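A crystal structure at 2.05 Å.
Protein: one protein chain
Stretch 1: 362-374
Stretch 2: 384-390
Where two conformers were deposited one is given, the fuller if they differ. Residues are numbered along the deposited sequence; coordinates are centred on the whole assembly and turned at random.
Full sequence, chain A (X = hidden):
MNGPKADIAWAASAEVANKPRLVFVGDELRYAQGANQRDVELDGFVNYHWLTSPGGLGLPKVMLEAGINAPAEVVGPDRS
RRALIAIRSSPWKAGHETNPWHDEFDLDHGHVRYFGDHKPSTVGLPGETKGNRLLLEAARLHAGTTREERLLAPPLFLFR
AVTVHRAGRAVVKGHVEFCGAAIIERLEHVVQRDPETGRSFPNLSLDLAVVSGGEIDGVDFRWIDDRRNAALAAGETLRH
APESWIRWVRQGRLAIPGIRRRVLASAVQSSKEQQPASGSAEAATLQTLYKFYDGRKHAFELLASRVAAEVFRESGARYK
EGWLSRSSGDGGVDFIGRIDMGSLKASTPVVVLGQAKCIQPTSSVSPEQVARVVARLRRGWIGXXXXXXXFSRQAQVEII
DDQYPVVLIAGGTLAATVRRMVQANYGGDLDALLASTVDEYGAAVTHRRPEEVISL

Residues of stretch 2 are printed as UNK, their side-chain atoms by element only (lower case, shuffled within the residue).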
# COMPACT_ATOMS: atom_id res chain seq x y z
N THR A 362 -4.31 -24.15 -17.82
CA THR A 362 -4.06 -23.65 -19.17
C THR A 362 -4.92 -22.43 -19.47
O THR A 362 -4.57 -21.61 -20.32
CB THR A 362 -4.32 -24.74 -20.23
OG1 THR A 362 -5.66 -25.23 -20.09
CG2 THR A 362 -3.34 -25.89 -20.06
N SER A 363 -6.06 -22.31 -18.79
CA SER A 363 -6.95 -21.18 -18.98
C SER A 363 -6.34 -19.90 -18.42
O SER A 363 -5.38 -19.94 -17.65
CB SER A 363 -8.31 -21.44 -18.32
OG SER A 363 -9.00 -22.49 -18.98
N SER A 364 -6.90 -18.76 -18.81
CA SER A 364 -6.34 -17.47 -18.43
C SER A 364 -7.37 -16.56 -17.77
O SER A 364 -8.58 -16.71 -17.97
CB SER A 364 -5.73 -16.78 -19.65
OG SER A 364 -4.91 -15.70 -19.26
N VAL A 365 -6.88 -15.61 -16.98
CA VAL A 365 -7.74 -14.65 -16.29
C VAL A 365 -7.84 -13.33 -17.06
O VAL A 365 -6.82 -12.70 -17.36
CB VAL A 365 -7.25 -14.37 -14.85
CG1 VAL A 365 -8.02 -13.21 -14.23
CG2 VAL A 365 -7.38 -15.62 -14.00
N SER A 366 -9.06 -12.92 -17.37
CA SER A 366 -9.31 -11.75 -18.19
C SER A 366 -9.06 -10.45 -17.43
O SER A 366 -9.07 -10.44 -16.20
CB SER A 366 -10.75 -11.78 -18.72
OG SER A 366 -11.67 -11.52 -17.67
N PRO A 367 -8.83 -9.34 -18.16
CA PRO A 367 -8.67 -8.02 -17.53
C PRO A 367 -9.91 -7.57 -16.75
O PRO A 367 -9.78 -6.84 -15.77
CB PRO A 367 -8.43 -7.09 -18.73
CG PRO A 367 -8.88 -7.86 -19.93
CD PRO A 367 -8.58 -9.28 -19.61
N GLU A 368 -11.09 -8.00 -17.18
CA GLU A 368 -12.32 -7.68 -16.47
C GLU A 368 -12.32 -8.32 -15.08
O GLU A 368 -12.70 -7.69 -14.09
CB GLU A 368 -13.55 -8.16 -17.25
CG GLU A 368 -13.76 -7.46 -18.59
CD GLU A 368 -13.27 -8.27 -19.76
OE1 GLU A 368 -12.76 -9.39 -19.54
OE2 GLU A 368 -13.40 -7.80 -20.91
N GLN A 369 -11.87 -9.57 -15.03
CA GLN A 369 -11.85 -10.34 -13.79
C GLN A 369 -10.93 -9.74 -12.73
O GLN A 369 -11.24 -9.76 -11.54
CB GLN A 369 -11.48 -11.80 -14.07
CG GLN A 369 -12.57 -12.57 -14.80
CD GLN A 369 -12.06 -13.84 -15.46
OE1 GLN A 369 -10.88 -14.17 -15.36
NE2 GLN A 369 -12.95 -14.55 -16.14
N VAL A 370 -9.79 -9.19 -13.16
CA VAL A 370 -8.89 -8.53 -12.22
C VAL A 370 -9.40 -7.13 -11.89
O VAL A 370 -9.31 -6.67 -10.74
CB VAL A 370 -7.46 -8.41 -12.81
CG1 VAL A 370 -6.53 -7.75 -11.81
CG2 VAL A 370 -6.94 -9.78 -13.21
N ALA A 371 -9.98 -6.46 -12.88
CA ALA A 371 -10.53 -5.13 -12.68
C ALA A 371 -11.69 -5.14 -11.68
O ALA A 371 -11.96 -4.14 -11.02
CB ALA A 371 -10.98 -4.53 -14.00
N ARG A 372 -12.37 -6.28 -11.57
CA ARG A 372 -13.47 -6.41 -10.62
C ARG A 372 -12.96 -6.33 -9.18
O ARG A 372 -13.69 -5.91 -8.28
CB ARG A 372 -14.23 -7.72 -10.84
CG ARG A 372 -15.56 -7.77 -10.10
CD ARG A 372 -16.29 -9.07 -10.35
NE ARG A 372 -17.59 -9.09 -9.67
CZ ARG A 372 -18.38 -10.15 -9.61
NH1 ARG A 372 -18.02 -11.29 -10.19
NH2 ARG A 372 -19.54 -10.08 -8.97
N VAL A 373 -11.71 -6.72 -8.98
CA VAL A 373 -11.10 -6.66 -7.67
C VAL A 373 -10.40 -5.32 -7.47
O VAL A 373 -10.41 -4.75 -6.38
CB VAL A 373 -10.08 -7.80 -7.47
CG1 VAL A 373 -9.69 -7.92 -6.01
CG2 VAL A 373 -10.67 -9.11 -7.98
N VAL A 374 -9.79 -4.82 -8.55
CA VAL A 374 -9.10 -3.53 -8.50
C VAL A 374 -10.06 -2.38 -8.21
O VAL A 374 -9.74 -1.46 -7.46
CB VAL A 374 -8.32 -3.26 -9.80
CG1 VAL A 374 -7.69 -1.88 -9.77
CG2 VAL A 374 -7.26 -4.32 -10.02
N UNK A 384 -4.93 -8.89 -4.11
CA UNK A 384 -4.18 -10.11 -4.43
C UNK A 384 -5.08 -11.11 -5.15
O UNK A 384 -6.18 -11.43 -4.70
c UNK A 384 -2.86 -12.06 -3.53
c UNK A 384 -4.55 -10.91 -2.06
c UNK A 384 -3.53 -10.74 -3.18
N UNK A 385 -4.62 -11.60 -6.30
CA UNK A 385 -5.40 -12.52 -7.11
C UNK A 385 -4.71 -13.88 -7.23
O UNK A 385 -3.65 -13.99 -7.85
c UNK A 385 -5.66 -11.93 -8.50
c UNK A 385 -8.99 -11.92 -10.34
c UNK A 385 -8.41 -14.18 -9.85
c UNK A 385 -7.82 -11.49 -9.72
c UNK A 385 -9.27 -13.26 -10.40
c UNK A 385 -6.93 -12.40 -9.17
c UNK A 385 -7.25 -13.75 -9.24
o UNK A 385 -10.43 -13.68 -11.00
N UNK A 386 -5.30 -14.89 -6.62
CA UNK A 386 -4.76 -16.25 -6.64
C UNK A 386 -5.55 -17.14 -7.60
O UNK A 386 -6.77 -17.28 -7.49
c UNK A 386 -4.77 -16.88 -5.24
c UNK A 386 -4.02 -15.99 -4.26
c UNK A 386 -4.17 -18.27 -5.27
N UNK A 387 -4.84 -17.74 -8.55
CA UNK A 387 -5.46 -18.61 -9.53
C UNK A 387 -4.56 -19.78 -9.90
O UNK A 387 -3.33 -19.69 -9.79
o UNK A 387 -6.43 -18.72 -11.77
c UNK A 387 -5.85 -17.83 -10.81
c UNK A 387 -4.63 -17.15 -11.42
N UNK A 388 -5.17 -20.88 -10.32
CA UNK A 388 -4.42 -22.06 -10.74
C UNK A 388 -3.91 -21.90 -12.17
O UNK A 388 -3.00 -22.61 -12.59
c UNK A 388 -5.60 -23.66 -9.20
c UNK A 388 -5.29 -23.33 -10.65
o UNK A 388 -6.52 -23.12 -11.36
N UNK A 389 -4.50 -20.96 -12.90
CA UNK A 389 -4.09 -20.70 -14.27
C UNK A 389 -3.16 -19.52 -14.38
O UNK A 389 -2.32 -19.29 -13.50
N UNK A 390 -3.30 -18.76 -15.46
CA UNK A 390 -2.45 -17.59 -15.69
C UNK A 390 -3.30 -16.34 -15.91
O UNK A 390 -4.52 -16.42 -16.04
o UNK A 390 -0.71 -18.94 -16.72
c UNK A 390 -1.55 -17.82 -16.91

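Position 384 carries three side-chain carbons, one bearing the other two. The branch lies at the first carbon, and there is no heteroatom. The CA-to-CB bond points away from stretch 1, and no side-chain atom comes within contact range of it. This is Val384, on the strand.

Position 385 has one carbon leading to a six-carbon ring that bears a single oxygen. The ring lies against the helix and Val365, two residues before it. It touches Val365, Gln369 and Val373. A phenol ring of this kind is tyrosine, so this is Tyr385. Tyr385 CE2 is 3.3 Å from Gln369 O and 4.0 Å from Val373 CG2, and Tyr385 CZ is 4.0 Å from Val365 CG1. Gln369 O sits at the ring edge, near its plane, closest to CE2. Tyr385 CD2 is 4.0 Å from Val370 CG2.

Position 386 again has three carbons, one carrying two. It is out of reach of stretch 1. This is Val386.

Position 387 has one carbon bearing an oxygen and a carbon. Its CA-to-CB bond points toward stretch 1, and its side chain approaches Val365 CG2. That is the beta-branched hydroxyl side chain of Thr387. Thr387 OG1 is 3.9 Å from Val365 CG2. OG1 also accepts a hydrogen bond from the backbone N of position 389, at 3.2 Å.

Position 388 shows the same three atoms, a carbon with one oxygen and one carbon. Its side chain makes no contact with stretch 1. It is Thr388, with chi1 in the p well.

Position 389 has no side-chain atoms. Its CA is 3.7 Å from Ser363 O. It is Gly389. An ideal CB here would lie 2.6 Å from Ser363 O, a clash. The bare backbone lets the two stretches come close.

Position 390 has one carbon and one oxygen, unbranched. Its backbone meets Ser363, Ser364 and Val365. This is Ser390. Its side chain lies on the same face of the sheet as that of Ser364, and its OG is hydrogen-bonded elsewhere in the structure.

The contact has two parts. At one end, Ser364 and Ser390 form a parallel beta bridge. Ser390 N donates to Ser363 O at 3.2 Å, and Val365 N donates to Ser390 O at 2.7 Å. The same Ser390 O lies 3.2 Å from Ser364 CA, a CA-H...O contact. At the other end, Tyr385 packs its ring against Val365, Val370 and Val373, and more of its area is covered by stretch 1 than that of any other residue in stretch 2. Val365 links the two parts: its backbone joins the bridge, and its side chain meets Tyr385 and Thr387.

Stretch 2, residues 384-390: VYVTTGS
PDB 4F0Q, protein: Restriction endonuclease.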